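Local coordinates for cupin 2, conserved barrel domain protein (PDB 3D82) that is of uncharacterised function but binds a nickel ion in a small cupin beta-barrel, consistent with membership of the metal-binding cupin superfamily, at residues 61-66 / 78-83. Residues are numbered along the deposited sequence; the frame is centred on the assembly and turned at random.
Sequences LQIAFR and YVIPKG
Ile80 CD1 is the tip on which Ile63 and Phe65 converge from the facing sheet. The bond from CA to CB of Ile80 does not aim at residues 61-66, but the side chain then turns so that its last atom reaches them; CB, CG1 and CG2 make no close contact there, and CD1 does the touching. Its torsions explain the reach: CG1 stands anti to the carbonyl carbon (chi1 -55°), and a second bend at chi2 -69° carries CD1 across the gap. There CD1 meets the Phe65 ring at its edge, near the ring plane, 3.6 Å from Phe65 CZ and 3.8 Å from Phe65 CE2. Ile63 arrives tip to tip, its CD1 4.0 Å from Ile80 CD1.

The same Phe65 CZ also meets the Tyr78 ring, 3.8 Å from Tyr78 CE2. Planes inclined at 50° with centroids 5.9 Å apart leave the two rings tilted against each other. Met2 of the second subunit packs on both rings, placing this end of the contact near the dimer interface.

With the axes of the short strand segments 11.0 Å apart at closest approach, the backbones are too far apart to bond, and side-chain packing makes the link. Ile63, Phe65 and Ile80 touch His86, a nickel ligand, and so form part of the metal's second shell. Such packing between two facing antiparallel sheets is typical of the cupin barrel interior beside its metal site.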
ATOM      1  N   LEU D  61       9.777   4.593 -11.691  1.00 52.84           N
ATOM      2  CA  LEU D  61      10.682   3.532 -11.290  1.00 52.90           C
ATOM      3  C   LEU D  61      10.758   2.493 -12.401  1.00 53.67           C
ATOM      4  O   LEU D  61       9.741   2.175 -13.010  1.00 54.00           O
ATOM      5  CB  LEU D  61      10.163   2.841 -10.024  1.00 52.86           C
ATOM      6  CG  LEU D  61      11.072   1.758  -9.411  1.00 53.62           C
ATOM      7  CD1 LEU D  61      12.334   2.400  -8.802  1.00 52.30           C
ATOM      8  CD2 LEU D  61      10.316   0.943  -8.394  1.00 51.80           C
ATOM      9  N   GLN D  62      11.968   1.999 -12.663  1.00 54.09           N
ATOM     10  CA  GLN D  62      12.201   0.869 -13.553  1.00 54.33           C
ATOM     11  C   GLN D  62      12.693  -0.266 -12.664  1.00 53.85           C
ATOM     12  O   GLN D  62      13.361  -0.006 -11.667  1.00 53.69           O
ATOM     13  CB  GLN D  62      13.274   1.177 -14.574  1.00 54.76           C
ATOM     14  CG  GLN D  62      12.945   2.326 -15.482  1.00 60.30           C
ATOM     15  CD  GLN D  62      14.111   2.675 -16.371  1.00 66.71           C
ATOM     16  OE1 GLN D  62      14.978   3.489 -15.991  1.00 68.73           O
ATOM     17  NE2 GLN D  62      14.189   2.010 -17.531  1.00 67.03           N
ATOM     18  N   ILE D  63      12.289  -1.500 -12.963  1.00 53.38           N
ATOM     19  CA  ILE D  63      12.827  -2.676 -12.266  1.00 52.03           C
ATOM     20  C   ILE D  63      13.346  -3.589 -13.364  1.00 51.46           C
ATOM     21  O   ILE D  63      12.572  -4.013 -14.250  1.00 51.32           O
ATOM     22  CB  ILE D  63      11.818  -3.425 -11.381  1.00 52.67           C
ATOM     23  CG1 ILE D  63      11.123  -2.457 -10.405  1.00 54.89           C
ATOM     24  CG2 ILE D  63      12.551  -4.542 -10.603  1.00 50.63           C
ATOM     25  CD1 ILE D  63      10.143  -3.116  -9.455  1.00 52.04           C
ATOM     26  N   ALA D  64      14.651  -3.838 -13.337  1.00 50.22           N
ATOM     27  CA  ALA D  64      15.285  -4.714 -14.311  1.00 49.97           C
ATOM     28  C   ALA D  64      15.175  -6.158 -13.819  1.00 50.37           C
ATOM     29  O   ALA D  64      15.310  -6.419 -12.615  1.00 49.66           O
ATOM     30  CB  ALA D  64      16.733  -4.344 -14.514  1.00 47.18           C
ATOM     31  N   PHE D  65      14.856  -7.065 -14.745  1.00 49.60           N
ATOM     32  CA  PHE D  65      14.891  -8.501 -14.496  1.00 50.07           C
ATOM     33  C   PHE D  65      15.933  -9.045 -15.447  1.00 50.20           C
ATOM     34  O   PHE D  65      16.359  -8.346 -16.357  1.00 51.11           O
ATOM     35  CB  PHE D  65      13.514  -9.135 -14.670  1.00 50.71           C
ATOM     36  CG  PHE D  65      12.514  -8.616 -13.688  1.00 51.95           C
ATOM     37  CD1 PHE D  65      11.722  -7.510 -13.995  1.00 53.46           C
ATOM     38  CD2 PHE D  65      12.417  -9.178 -12.415  1.00 52.13           C
ATOM     39  CE1 PHE D  65      10.811  -6.995 -13.060  1.00 51.20           C
ATOM     40  CE2 PHE D  65      11.521  -8.655 -11.460  1.00 52.82           C
ATOM     41  CZ  PHE D  65      10.718  -7.562 -11.787  1.00 53.20           C
ATOM     42  N   ARG D  66      16.350 -10.287 -15.242  1.00 51.22           N
ATOM     43  CA  ARG D  66      17.377 -10.893 -16.100  1.00 51.51           C
ATOM     44  C   ARG D  66      17.005 -11.106 -17.569  1.00 52.88           C
ATOM     45  O   ARG D  66      17.896 -11.211 -18.411  1.00 52.22           O
ATOM     46  CB  ARG D  66      17.864 -12.207 -15.498  1.00 51.34           C
ATOM     47  CG  ARG D  66      18.589 -12.046 -14.184  1.00 52.07           C
ATOM     48  CD  ARG D  66      19.854 -11.206 -14.341  1.00 51.29           C
ATOM     49  NE  ARG D  66      20.677 -11.273 -13.164  1.00 48.84           N
ATOM     50  CZ  ARG D  66      21.845 -10.649 -13.021  1.00 51.62           C
ATOM     51  NH1 ARG D  66      22.350  -9.852 -13.973  1.00 51.94           N
ATOM     52  NH2 ARG D  66      22.508 -10.820 -11.890  1.00 46.77           N
ATOM     53  N   TYR D  78       3.757  -3.418  -8.176  1.00 51.36           N
ATOM     54  CA  TYR D  78       4.229  -4.699  -8.706  1.00 52.02           C
ATOM     55  C   TYR D  78       4.671  -5.588  -7.552  1.00 51.94           C
ATOM     56  O   TYR D  78       5.288  -5.096  -6.617  1.00 52.93           O
ATOM     57  CB  TYR D  78       5.401  -4.468  -9.677  1.00 51.36           C
ATOM     58  CG  TYR D  78       5.744  -5.677 -10.495  1.00 53.66           C
ATOM     59  CD1 TYR D  78       5.066  -5.950 -11.689  1.00 54.01           C
ATOM     60  CD2 TYR D  78       6.710  -6.588 -10.064  1.00 53.55           C
ATOM     61  CE1 TYR D  78       5.376  -7.099 -12.456  1.00 59.46           C
ATOM     62  CE2 TYR D  78       7.025  -7.747 -10.816  1.00 54.50           C
ATOM     63  CZ  TYR D  78       6.364  -8.001 -12.007  1.00 59.04           C
ATOM     64  OH  TYR D  78       6.693  -9.134 -12.734  1.00 57.21           O
ATOM     65  N   VAL D  79       4.386  -6.890  -7.650  1.00 52.08           N
ATOM     66  CA  VAL D  79       4.809  -7.879  -6.661  1.00 52.41           C
ATOM     67  C   VAL D  79       5.994  -8.652  -7.241  1.00 52.52           C
ATOM     68  O   VAL D  79       5.847  -9.293  -8.265  1.00 51.37           O
ATOM     69  CB  VAL D  79       3.675  -8.892  -6.335  1.00 52.64           C
ATOM     70  CG1 VAL D  79       4.143  -9.870  -5.274  1.00 52.87           C
ATOM     71  CG2 VAL D  79       2.399  -8.162  -5.894  1.00 53.30           C
ATOM     72  N   ILE D  80       7.167  -8.578  -6.604  1.00 53.63           N
ATOM     73  CA  ILE D  80       8.344  -9.331  -7.059  1.00 54.14           C
ATOM     74  C   ILE D  80       8.186 -10.732  -6.457  1.00 53.41           C
ATOM     75  O   ILE D  80       8.238 -10.850  -5.240  1.00 54.25           O
ATOM     76  CB  ILE D  80       9.690  -8.742  -6.560  1.00 54.81           C
ATOM     77  CG1 ILE D  80       9.869  -7.253  -6.917  1.00 58.71           C
ATOM     78  CG2 ILE D  80      10.861  -9.592  -7.130  1.00 53.10           C
ATOM     79  CD1 ILE D  80      10.058  -6.962  -8.346  1.00 54.74           C
ATOM     80  N   PRO D  81       7.951 -11.789  -7.278  1.00 53.59           N
ATOM     81  CA  PRO D  81       7.818 -13.112  -6.627  1.00 53.18           C
ATOM     82  C   PRO D  81       9.128 -13.558  -5.955  1.00 53.74           C
ATOM     83  O   PRO D  81      10.225 -13.149  -6.394  1.00 54.19           O
ATOM     84  CB  PRO D  81       7.430 -14.038  -7.775  1.00 53.47           C
ATOM     85  CG  PRO D  81       6.959 -13.133  -8.870  1.00 53.45           C
ATOM     86  CD  PRO D  81       7.806 -11.917  -8.738  1.00 51.38           C
ATOM     87  N   LYS D  82       9.020 -14.324  -4.870  1.00 53.11           N
ATOM     88  CA  LYS D  82      10.210 -14.782  -4.132  1.00 52.20           C
ATOM     89  C   LYS D  82      11.199 -15.515  -5.038  1.00 52.42           C
ATOM     90  O   LYS D  82      10.794 -16.210  -5.970  1.00 50.92           O
ATOM     91  CB  LYS D  82       9.861 -15.675  -2.932  1.00 52.90           C
ATOM     92  CG  LYS D  82       9.170 -16.973  -3.230  1.00 56.69           C
ATOM     93  CD  LYS D  82       8.954 -17.743  -1.934  1.00 64.04           C
ATOM     94  CE  LYS D  82       8.365 -19.118  -2.202  1.00 68.12           C
ATOM     95  NZ  LYS D  82       8.384 -19.966  -0.984  1.00 73.42           N
ATOM     96  N   GLY D  83      12.489 -15.290  -4.785  1.00 52.25           N
ATOM     97  CA  GLY D  83      13.541 -15.909  -5.546  1.00 52.75           C
ATOM     98  C   GLY D  83      13.837 -15.309  -6.905  1.00 52.82           C
ATOM     99  O   GLY D  83      14.736 -15.787  -7.558  1.00 53.39           O
TER